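Putative transcriptional regulator, IclR family (Arthrobacter aurescens, PDB 3OBF) probably acts as a DNA-binding transcription factor, the present chain being its C-terminal IclR domain, a GAF-like fold of the kind that senses effectors in this family. Local coordinates at residues Leu60-Val66 and Ala111-Thr117; Val66-Ser70 and Met135-Val139; Ser138-Pro142 and Leu156-Cys160. All blocks are in the same frame, centred on the assembly; numbering follows the deposited sequence. Where two conformers were deposited one is given.

Contact 1. Residues Leu60-Val66 and Ala111-Thr117; sequences LSSSVQV and AVNFGET
A buried helix-on-sheet contact joins the start of helix 62-69 to the edge strand 111-114 and residues 115-117 beyond it. Leu60 and Ser61 form the loop before the helix, with Ser61 at the N-cap position but making no side-chain capping bond. Strand 111-114 is extended; at Gly115 the backbone has phi/psi 63/27, a positive phi that favours glycine. The axes of helix 62-66 and the strand approach to 7.2 Å at 152°, nearly antiparallel, and Ser62 CA lies 5.2 Å from Ala111 CA. One direct hydrogen bond spans the gap: Gln65 (chi1 m, chi2 t) reaches across to the strand, NE2 donating to Val112 O (2.9 Å, 162°). Within its own segment Gln65 NE2 also donates to Leu60 O (2.8 Å). An antiparallel sheet with helices on both faces is the GAF-like architecture of IclR C-terminal domains; helix 62-69 belongs to one of those faces. Small Ala111 allows close approach, its CB 4.0 Å from Val66 CG2. Ser62 turns its OG to Gly123 O on the neighbouring strand. Asn113 (chi1 t) forms an Asx motif, OD1 accepting from Glu116 N at 2.9 Å, while its ND2 donates to Thr117 OG1 at 3.2 Å. Thr117 CG2 meets Leu60 CB at 3.8 Å. Water 1 links Ser62 N (3.2 Å) with Asn113 ND2 (3.3 Å); water 2 links Gln65 OE1 (2.4 Å) with Val112 N (3.0 Å).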
ATOM      1  N   LEU A  60      -5.903   6.152  -6.043  1.00 31.16           N
ATOM      2  CA  LEU A  60      -4.577   6.737  -5.851  1.00 32.08           C
ATOM      3  C   LEU A  60      -3.952   6.404  -4.500  1.00 31.28           C
ATOM      4  O   LEU A  60      -2.775   6.677  -4.269  1.00 31.75           O
ATOM      5  CB  LEU A  60      -4.579   8.226  -6.182  1.00 33.30           C
ATOM      6  CG  LEU A  60      -4.728   8.527  -7.687  1.00 35.37           C
ATOM      7  CD1 LEU A  60      -4.660  10.026  -7.978  1.00 36.79           C
ATOM      8  CD2 LEU A  60      -3.646   7.805  -8.529  1.00 37.93           C
ATOM      9  N   SER A  61      -4.755   5.785  -3.638  0.50 31.15           N
ATOM     10  CA  SER A  61      -4.292   5.223  -2.366  0.50 30.69           C
ATOM     11  C   SER A  61      -3.196   4.180  -2.645  0.50 30.19           C
ATOM     12  O   SER A  61      -3.380   3.261  -3.449  0.50 30.40           O
ATOM     13  CB  SER A  61      -5.483   4.614  -1.620  0.50 30.15           C
ATOM     14  OG  SER A  61      -5.140   4.149  -0.331  0.50 30.09           O
ATOM     15  N   SER A  62      -2.042   4.364  -2.015  0.50 29.66           N
ATOM     16  CA  SER A  62      -0.877   3.514  -2.272  0.50 29.24           C
ATOM     17  C   SER A  62      -1.204   2.039  -2.173  0.50 27.97           C
ATOM     18  O   SER A  62      -0.866   1.243  -3.049  0.50 27.70           O
ATOM     19  CB  SER A  62       0.231   3.836  -1.273  0.50 29.38           C
ATOM     20  OG  SER A  62       0.846   5.050  -1.627  0.50 32.05           O
ATOM     21  N   SER A  63      -1.840   1.704  -1.061  0.50 26.70           N
ATOM     22  CA  SER A  63      -2.303   0.370  -0.747  0.50 26.09           C
ATOM     23  C   SER A  63      -3.176  -0.218  -1.869  0.50 25.42           C
ATOM     24  O   SER A  63      -3.062  -1.401  -2.238  0.50 25.28           O
ATOM     25  CB  SER A  63      -3.120   0.498   0.537  0.50 26.34           C
ATOM     26  OG  SER A  63      -3.519  -0.738   1.035  0.50 27.94           O
ATOM     27  N   VAL A  64      -4.047   0.626  -2.401  1.00 23.96           N
ATOM     28  CA  VAL A  64      -5.012   0.237  -3.411  1.00 24.54           C
ATOM     29  C   VAL A  64      -4.255  -0.002  -4.730  1.00 25.53           C
ATOM     30  O   VAL A  64      -4.525  -0.994  -5.421  1.00 26.03           O
ATOM     31  CB  VAL A  64      -6.127   1.293  -3.554  1.00 24.68           C
ATOM     32  CG1 VAL A  64      -7.021   1.003  -4.787  1.00 25.05           C
ATOM     33  CG2 VAL A  64      -6.977   1.301  -2.285  1.00 23.45           C
ATOM     34  N   GLN A  65      -3.279   0.868  -5.036  1.00 25.16           N
ATOM     35  CA  GLN A  65      -2.455   0.710  -6.248  1.00 25.07           C
ATOM     36  C   GLN A  65      -1.762  -0.647  -6.253  1.00 25.28           C
ATOM     37  O   GLN A  65      -1.788  -1.365  -7.276  1.00 25.66           O
ATOM     38  CB  GLN A  65      -1.390   1.801  -6.356  1.00 24.94           C
ATOM     39  CG  GLN A  65      -1.920   3.203  -6.732  1.00 26.99           C
ATOM     40  CD  GLN A  65      -0.811   4.261  -6.726  1.00 28.86           C
ATOM     41  OE1 GLN A  65       0.151   4.184  -7.515  1.00 30.10           O
ATOM     42  NE2 GLN A  65      -0.932   5.247  -5.833  1.00 26.51           N
ATOM     43  N   VAL A  66      -1.143  -0.990  -5.118  1.00 24.55           N
ATOM     44  CA  VAL A  66      -0.403  -2.260  -4.972  1.00 24.38           C
ATOM     45  C   VAL A  66      -1.317  -3.461  -5.284  1.00 24.39           C
ATOM     46  O   VAL A  66      -0.969  -4.329  -6.102  1.00 24.12           O
ATOM     47  CB  VAL A  66       0.168  -2.357  -3.554  1.00 24.22           C
ATOM     48  CG1 VAL A  66       0.659  -3.745  -3.236  1.00 23.51           C
ATOM     49  CG2 VAL A  66       1.263  -1.358  -3.399  1.00 25.33           C
ATOM     50  N   ALA A 111       4.386   1.658  -4.413  1.00 29.02           N
ATOM     51  CA  ALA A 111       3.503   2.675  -4.963  1.00 28.95           C
ATOM     52  C   ALA A 111       3.542   3.890  -4.067  1.00 30.08           C
ATOM     53  O   ALA A 111       3.901   3.809  -2.868  1.00 30.71           O
ATOM     54  CB  ALA A 111       2.077   2.146  -5.098  1.00 28.04           C
ATOM     55  N   VAL A 112       3.177   5.014  -4.663  1.00 30.96           N
ATOM     56  CA  VAL A 112       3.277   6.311  -4.062  1.00 32.11           C
ATOM     57  C   VAL A 112       1.933   7.057  -4.139  1.00 32.21           C
ATOM     58  O   VAL A 112       1.271   7.059  -5.170  1.00 31.35           O
ATOM     59  CB  VAL A 112       4.346   7.133  -4.809  1.00 33.45           C
ATOM     60  CG1 VAL A 112       4.149   8.593  -4.562  1.00 35.12           C
ATOM     61  CG2 VAL A 112       5.758   6.711  -4.372  1.00 33.84           C
ATOM     62  N   ASN A 113       1.528   7.645  -3.023  1.00 32.82           N
ATOM     63  CA  ASN A 113       0.421   8.592  -2.988  1.00 34.22           C
ATOM     64  C   ASN A 113       0.957   9.867  -2.357  1.00 35.36           C
ATOM     65  O   ASN A 113       1.210   9.921  -1.169  1.00 34.68           O
ATOM     66  CB  ASN A 113      -0.741   8.002  -2.171  1.00 33.38           C
ATOM     67  CG  ASN A 113      -1.853   9.013  -1.887  1.00 34.76           C
ATOM     68  OD1 ASN A 113      -2.006  10.048  -2.563  1.00 35.98           O
ATOM     69  ND2 ASN A 113      -2.645   8.707  -0.883  1.00 34.13           N
ATOM     70  N   PHE A 114       1.180  10.891  -3.157  1.00 37.86           N
ATOM     71  CA  PHE A 114       1.847  12.088  -2.649  1.00 40.25           C
ATOM     72  C   PHE A 114       0.816  13.207  -2.500  1.00 41.27           C
ATOM     73  O   PHE A 114       0.752  14.046  -3.346  1.00 42.18           O
ATOM     74  CB  PHE A 114       2.980  12.517  -3.609  1.00 40.82           C
ATOM     75  CG  PHE A 114       3.912  13.591  -3.045  1.00 44.38           C
ATOM     76  CD1 PHE A 114       4.638  13.365  -1.871  1.00 46.51           C
ATOM     77  CD2 PHE A 114       4.070  14.803  -3.696  1.00 47.36           C
ATOM     78  CE1 PHE A 114       5.498  14.334  -1.348  1.00 49.83           C
ATOM     79  CE2 PHE A 114       4.924  15.785  -3.189  1.00 49.76           C
ATOM     80  CZ  PHE A 114       5.645  15.559  -2.008  1.00 50.41           C
ATOM     81  N   GLY A 115      -0.009  13.180  -1.456  1.00 42.27           N
ATOM     82  CA  GLY A 115      -1.115  14.146  -1.291  1.00 43.64           C
ATOM     83  C   GLY A 115      -2.182  14.069  -2.371  1.00 45.16           C
ATOM     84  O   GLY A 115      -2.875  15.066  -2.660  1.00 45.48           O
ATOM     85  N   GLU A 116      -2.322  12.886  -2.967  1.00 45.35           N
ATOM     86  CA  GLU A 116      -3.163  12.712  -4.138  1.00 46.68           C
ATOM     87  C   GLU A 116      -4.596  12.196  -3.868  1.00 47.46           C
ATOM     88  O   GLU A 116      -5.432  12.219  -4.768  1.00 46.93           O
ATOM     89  CB  GLU A 116      -2.455  11.822  -5.163  1.00 46.25           C
ATOM     90  CG  GLU A 116      -1.173  12.418  -5.738  1.00 46.87           C
ATOM     91  CD  GLU A 116      -0.436  11.413  -6.605  1.00 47.75           C
ATOM     92  OE1 GLU A 116      -0.800  11.278  -7.796  1.00 46.89           O
ATOM     93  OE2 GLU A 116       0.503  10.745  -6.092  1.00 48.90           O
ATOM     94  N   THR A 117      -4.869  11.724  -2.650  1.00 48.09           N
ATOM     95  CA  THR A 117      -6.242  11.416  -2.238  1.00 49.15           C
ATOM     96  C   THR A 117      -6.722  12.435  -1.206  1.00 50.94           C
ATOM     97  O   THR A 117      -7.916  12.655  -1.030  1.00 51.20           O
ATOM     98  CB  THR A 117      -6.364  10.001  -1.651  1.00 48.31           C
ATOM     99  OG1 THR A 117      -5.557   9.901  -0.476  1.00 47.10           O
ATOM    100  CG2 THR A 117      -5.897   8.980  -2.653  1.00 47.59           C
TER
HETATM  101  O   HOH W   1      -1.765   5.951   0.703  1.00 24.33           O
HETATM  102  O   HOH W   2       2.392   5.045  -7.580  1.00 35.32           O

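Contact 2. Residues Val66-Ser70 and Met135-Val139; sequences VFLAS and MVASV
The later part of helix 62-69 lies over the beginning of strand 135-144, and side chains fill the space between them. Val66, Phe67 and Leu68 are helical; Ser70 has phi/psi -84/-12. Residues 135-139 form a strand distorted by a classic beta bulge, in which Val136 and Ala137 both face Val128 of the adjacent strand. Val136 accordingly has a psi of -14°, while Ala137 is almost fully extended. The nearest CA pairs are Val66 with Ser138 at 7.2 Å and Ser70 with Met135 at 6.7 Å.

Met135, a selenomethionine, fills much of the gap. With chi1 and chi2 both t its chain stretches toward the helix, and chi3 m turns the methyl so that Met135 CE lies 3.6 Å from Ser70 CB. Met135 SE is 3.4 Å from Val66 O and 3.9 Å from Val66 CG1. Met135 SE also makes an oblique Met-aromatic contact with Phe67, 5.0 Å from the ring centroid and 58° off its normal. Phe67 starts sideways, but chi1 m and chi2 -59° bring its ring end to the strand, with CZ 3.5 Å from Ser138 N; Trp29 meets the same ring. Val66 (chi1 t) places CG1 3.6 Å from Ser138 CB, where a small serine leaves room for the branched side chain. Ser70 (chi1 p) folds OG back to donate to Phe67 O at 2.6 Å, satisfying its hydroxyl locally. Since no hydrogen bond crosses between the segments, they are held by apolar, polarizable and aromatic surfaces, and depend on shape and burial.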
ATOM      1  N   VAL A  66      -1.143  -0.990  -5.118  1.00 24.55           N
ATOM      2  CA  VAL A  66      -0.403  -2.260  -4.972  1.00 24.38           C
ATOM      3  C   VAL A  66      -1.317  -3.461  -5.284  1.00 24.39           C
ATOM      4  O   VAL A  66      -0.969  -4.329  -6.102  1.00 24.12           O
ATOM      5  CB  VAL A  66       0.168  -2.357  -3.554  1.00 24.22           C
ATOM      6  CG1 VAL A  66       0.659  -3.745  -3.236  1.00 23.51           C
ATOM      7  CG2 VAL A  66       1.263  -1.358  -3.399  1.00 25.33           C
ATOM      8  N   PHE A  67      -2.488  -3.506  -4.651  1.00 23.12           N
ATOM      9  CA  PHE A  67      -3.402  -4.598  -4.929  1.00 23.93           C
ATOM     10  C   PHE A  67      -3.943  -4.627  -6.363  1.00 24.81           C
ATOM     11  O   PHE A  67      -4.090  -5.690  -6.954  1.00 26.54           O
ATOM     12  CB  PHE A  67      -4.560  -4.629  -3.921  1.00 22.56           C
ATOM     13  CG  PHE A  67      -4.128  -4.971  -2.545  1.00 21.86           C
ATOM     14  CD1 PHE A  67      -3.477  -6.181  -2.286  1.00 20.60           C
ATOM     15  CD2 PHE A  67      -4.353  -4.088  -1.499  1.00 21.47           C
ATOM     16  CE1 PHE A  67      -3.051  -6.515  -0.998  1.00 19.88           C
ATOM     17  CE2 PHE A  67      -3.934  -4.424  -0.187  1.00 22.81           C
ATOM     18  CZ  PHE A  67      -3.294  -5.649   0.057  1.00 19.29           C
ATOM     19  N   LEU A  68      -4.259  -3.480  -6.931  1.00 25.57           N
ATOM     20  CA  LEU A  68      -4.753  -3.478  -8.301  1.00 26.37           C
ATOM     21  C   LEU A  68      -3.681  -3.942  -9.317  1.00 28.00           C
ATOM     22  O   LEU A  68      -4.015  -4.458 -10.385  1.00 28.55           O
ATOM     23  CB  LEU A  68      -5.335  -2.111  -8.643  1.00 25.54           C
ATOM     24  CG  LEU A  68      -6.649  -1.736  -7.931  1.00 23.67           C
ATOM     25  CD1 LEU A  68      -7.105  -0.352  -8.367  1.00 25.91           C
ATOM     26  CD2 LEU A  68      -7.739  -2.719  -8.239  1.00 23.31           C
ATOM     27  N   ALA A  69      -2.401  -3.773  -8.980  1.00 28.83           N
ATOM     28  CA  ALA A  69      -1.319  -4.375  -9.772  1.00 31.02           C
ATOM     29  C   ALA A  69      -1.414  -5.902  -9.839  1.00 32.47           C
ATOM     30  O   ALA A  69      -0.953  -6.515 -10.800  1.00 33.56           O
ATOM     31  CB  ALA A  69       0.063  -3.928  -9.261  1.00 30.64           C
ATOM     32  N   SER A  70      -2.047  -6.516  -8.843  1.00 32.81           N
ATOM     33  CA  SER A  70      -2.231  -7.972  -8.856  1.00 34.13           C
ATOM     34  C   SER A  70      -3.449  -8.422  -9.662  1.00 34.25           C
ATOM     35  O   SER A  70      -3.588  -9.618  -9.925  1.00 34.96           O
ATOM     36  CB  SER A  70      -2.358  -8.538  -7.435  1.00 34.56           C
ATOM     37  OG  SER A  70      -3.663  -8.294  -6.919  1.00 35.80           O
HETATM   38  N   MSE A 135       0.067 -12.533  -4.444  1.00 29.59           N
HETATM   39  CA  MSE A 135       0.142 -11.368  -3.610  1.00 29.39           C
HETATM   40  C   MSE A 135      -0.897 -11.516  -2.500  1.00 29.11           C
HETATM   41  O   MSE A 135      -2.070 -11.660  -2.778  1.00 29.85           O
HETATM   42  CB  MSE A 135      -0.097 -10.087  -4.411  1.00 29.15           C
HETATM   43  CG  MSE A 135       0.230  -8.815  -3.550  1.00 29.67           C
HETATM   44 SE   MSE A 135      -0.407  -7.248  -4.465  1.00 36.46          SE
HETATM   45  CE  MSE A 135       0.771  -7.298  -6.052  1.00 33.04           C
ATOM     46  N   VAL A 136      -0.474 -11.448  -1.245  1.00 28.61           N
ATOM     47  CA  VAL A 136      -1.388 -11.754  -0.133  1.00 28.38           C
ATOM     48  C   VAL A 136      -1.662 -10.598   0.801  1.00 27.69           C
ATOM     49  O   VAL A 136      -2.599 -10.639   1.582  1.00 27.70           O
ATOM     50  CB  VAL A 136      -0.912 -12.992   0.693  1.00 28.97           C
ATOM     51  CG1 VAL A 136      -0.964 -14.234  -0.201  1.00 28.32           C
ATOM     52  CG2 VAL A 136       0.466 -12.765   1.269  1.00 26.91           C
ATOM     53  N   ALA A 137      -0.860  -9.544   0.701  1.00 26.72           N
ATOM     54  CA  ALA A 137      -1.006  -8.423   1.596  1.00 25.44           C
ATOM     55  C   ALA A 137      -0.139  -7.323   1.055  1.00 25.05           C
ATOM     56  O   ALA A 137       0.581  -7.514   0.078  1.00 25.63           O
ATOM     57  CB  ALA A 137      -0.563  -8.808   3.023  1.00 24.91           C
ATOM     58  N   SER A 138      -0.191  -6.169   1.690  1.00 24.56           N
ATOM     59  CA  SER A 138       0.818  -5.185   1.451  1.00 24.66           C
ATOM     60  C   SER A 138       1.183  -4.433   2.707  1.00 24.25           C
ATOM     61  O   SER A 138       0.402  -4.359   3.644  1.00 25.31           O
ATOM     62  CB  SER A 138       0.416  -4.254   0.310  1.00 24.79           C
ATOM     63  OG  SER A 138      -0.274  -3.154   0.759  1.00 28.33           O
ATOM     64  N   VAL A 139       2.395  -3.896   2.734  1.00 24.15           N
ATOM     65  CA  VAL A 139       2.802  -3.028   3.836  1.00 23.94           C
ATOM     66  C   VAL A 139       2.596  -1.562   3.426  1.00 23.90           C
ATOM     67  O   VAL A 139       2.971  -1.176   2.311  1.00 23.52           O
ATOM     68  CB  VAL A 139       4.267  -3.294   4.203  1.00 24.21           C
ATOM     69  CG1 VAL A 139       4.768  -2.260   5.297  1.00 23.99           C
ATOM     70  CG2 VAL A 139       4.433  -4.779   4.664  1.00 23.51           C
TER

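Contact 3. Residues Ser138-Pro142 and Leu156-Cys160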
ATOM      1  N   SER A 138      -0.191  -6.169   1.690  1.00 24.56           N
ATOM      2  CA  SER A 138       0.818  -5.185   1.451  1.00 24.66           C
ATOM      3  C   SER A 138       1.183  -4.433   2.707  1.00 24.25           C
ATOM      4  O   SER A 138       0.402  -4.359   3.644  1.00 25.31           O
ATOM      5  CB  SER A 138       0.416  -4.254   0.310  1.00 24.79           C
ATOM      6  OG  SER A 138      -0.274  -3.154   0.759  1.00 28.33           O
ATOM      7  N   VAL A 139       2.395  -3.896   2.734  1.00 24.15           N
ATOM      8  CA  VAL A 139       2.802  -3.028   3.836  1.00 23.94           C
ATOM      9  C   VAL A 139       2.596  -1.562   3.426  1.00 23.90           C
ATOM     10  O   VAL A 139       2.971  -1.176   2.311  1.00 23.52           O
ATOM     11  CB  VAL A 139       4.267  -3.294   4.203  1.00 24.21           C
ATOM     12  CG1 VAL A 139       4.768  -2.260   5.297  1.00 23.99           C
ATOM     13  CG2 VAL A 139       4.433  -4.779   4.664  1.00 23.51           C
ATOM     14  N   LEU A 140       1.979  -0.776   4.312  1.00 23.48           N
ATOM     15  CA  LEU A 140       1.697   0.630   4.072  1.00 23.74           C
ATOM     16  C   LEU A 140       2.416   1.507   5.116  1.00 23.98           C
ATOM     17  O   LEU A 140       2.414   1.185   6.309  1.00 22.76           O
ATOM     18  CB  LEU A 140       0.178   0.880   4.131  1.00 24.35           C
ATOM     19  CG  LEU A 140      -0.399   2.319   4.190  1.00 25.25           C
ATOM     20  CD1 LEU A 140      -0.116   3.091   2.903  1.00 25.58           C
ATOM     21  CD2 LEU A 140      -1.938   2.358   4.544  1.00 25.32           C
ATOM     22  N   ILE A 141       3.037   2.596   4.647  1.00 24.35           N
ATOM     23  CA  ILE A 141       3.500   3.651   5.517  1.00 24.58           C
ATOM     24  C   ILE A 141       2.693   4.892   5.153  1.00 26.11           C
ATOM     25  O   ILE A 141       2.943   5.521   4.113  1.00 26.55           O
ATOM     26  CB  ILE A 141       5.044   3.951   5.398  1.00 25.08           C
ATOM     27  CG1 ILE A 141       5.905   2.694   5.667  1.00 23.59           C
ATOM     28  CG2 ILE A 141       5.429   5.098   6.384  1.00 23.75           C
ATOM     29  CD1 ILE A 141       7.428   2.916   5.438  1.00 24.70           C
ATOM     30  N   PRO A 142       1.688   5.234   5.976  1.00 26.95           N
ATOM     31  CA  PRO A 142       1.041   6.543   5.793  1.00 28.19           C
ATOM     32  C   PRO A 142       1.723   7.616   6.649  1.00 29.76           C
ATOM     33  O   PRO A 142       2.248   7.296   7.700  1.00 30.91           O
ATOM     34  CB  PRO A 142      -0.367   6.286   6.291  1.00 28.04           C
ATOM     35  CG  PRO A 142      -0.154   5.178   7.464  1.00 27.51           C
ATOM     36  CD  PRO A 142       1.146   4.481   7.130  1.00 26.76           C
ATOM     37  N   LEU A 156      11.023   6.616   2.576  1.00 34.07           N
ATOM     38  CA  LEU A 156       9.960   5.763   3.149  1.00 32.33           C
ATOM     39  C   LEU A 156       9.634   4.569   2.240  1.00 31.12           C
ATOM     40  O   LEU A 156       9.511   3.429   2.702  1.00 29.11           O
ATOM     41  CB  LEU A 156       8.692   6.567   3.472  1.00 31.76           C
ATOM     42  CG  LEU A 156       8.920   7.587   4.613  1.00 32.38           C
ATOM     43  CD1 LEU A 156       7.713   8.475   4.835  1.00 30.39           C
ATOM     44  CD2 LEU A 156       9.259   6.868   5.903  1.00 32.62           C
ATOM     45  N   GLY A 157       9.532   4.841   0.938  1.00 31.14           N
ATOM     46  CA  GLY A 157       9.241   3.808  -0.061  1.00 31.30           C
ATOM     47  C   GLY A 157      10.238   2.666  -0.034  1.00 31.49           C
ATOM     48  O   GLY A 157       9.862   1.492  -0.086  1.00 31.58           O
ATOM     49  N   GLU A 158      11.517   3.009   0.036  0.50 31.66           N
ATOM     50  CA  GLU A 158      12.575   2.000   0.117  0.50 32.14           C
ATOM     51  C   GLU A 158      12.444   1.218   1.414  0.50 31.35           C
ATOM     52  O   GLU A 158      12.575  -0.009   1.428  0.50 31.38           O
ATOM     53  CB  GLU A 158      13.961   2.658   0.043  0.50 32.69           C
ATOM     54  CG  GLU A 158      15.132   1.693   0.235  0.50 35.02           C
ATOM     55  CD  GLU A 158      16.494   2.371   0.017  0.50 38.23           C
ATOM     56  OE1 GLU A 158      16.529   3.462  -0.599  0.50 39.38           O
ATOM     57  OE2 GLU A 158      17.529   1.811   0.446  0.50 40.12           O
ATOM     58  N   ALA A 159      12.184   1.931   2.504  1.00 30.80           N
ATOM     59  CA  ALA A 159      11.985   1.282   3.794  1.00 29.79           C
ATOM     60  C   ALA A 159      10.782   0.331   3.715  1.00 28.89           C
ATOM     61  O   ALA A 159      10.836  -0.805   4.198  1.00 28.04           O
ATOM     62  CB  ALA A 159      11.773   2.328   4.891  1.00 29.48           C
ATOM     63  N   CYS A 160       9.721   0.800   3.060  1.00 28.23           N
ATOM     64  CA  CYS A 160       8.491   0.036   2.950  1.00 27.82           C
ATOM     65  C   CYS A 160       8.749  -1.237   2.160  1.00 27.54           C
ATOM     66  O   CYS A 160       8.309  -2.306   2.533  1.00 27.17           O
ATOM     67  CB  CYS A 160       7.422   0.885   2.276  1.00 28.23           C
ATOM     68  SG  CYS A 160       5.819   0.181   2.290  1.00 28.75           S
TER
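Strand 138-142 offers alternate side chains to one side of helix 156-160, the axes 8.8 Å apart and their directions at 153°. Val139 and Ile141 point toward the helix, whereas Leu140 between them points away, as the strand's alternation requires. The main bump is Ile141. In the m,t conformation Ile141 CD1 extends into the hollow bounded by Leu156, Ala159 and Cys160, 3.5 Å from Leu156 O, 4.4 Å from Ala159 CB and 3.8 Å from Cys160 CB; the small alanine leaves space for this tip. Leu156 CD2 flanks the other branch, 4.2 Å from Ile141 CG2. From the helix, compact Cys160 projects toward the strand with chi1 t, its SG 4.0 Å from Val139 CG1 and 3.2 Å from Val139 O. Leu16 of helix 3-20 also touches Val139, Ile141 and Ala159, so two helices share this face of the GAF-like sheet. With no hydrogen bond between the segments, the fit rests on interlocking, mostly aliphatic side chains, and its stability should come chiefly from burying them away from water.

In the fold
The three contacts lie within the same IclR C-terminal domain and use one antiparallel sheet. Val66 belongs to both contact 1 and contact 2, so helix 62-69 bridges the edge strand 111-114 and the more central strand 135-144; the centres of contacts 1 and 2 are about 12 Å apart. Contacts 2 and 3, with centres also about 12 Å apart, share Ser138 and Val139. These neighbours point in different directions: Ser138 toward helix 62-69, Val139 toward helix 150-170. The sheet is thus packed between helices on its two faces. Contacts 1 and 3, centres about 11 Å apart, touch most closely at Val66 CG1 and Ser138 CB, 3.6 Å. Along the chain, contacts 1 and 2 interleave, whereas contact 1 closes before contact 3 opens.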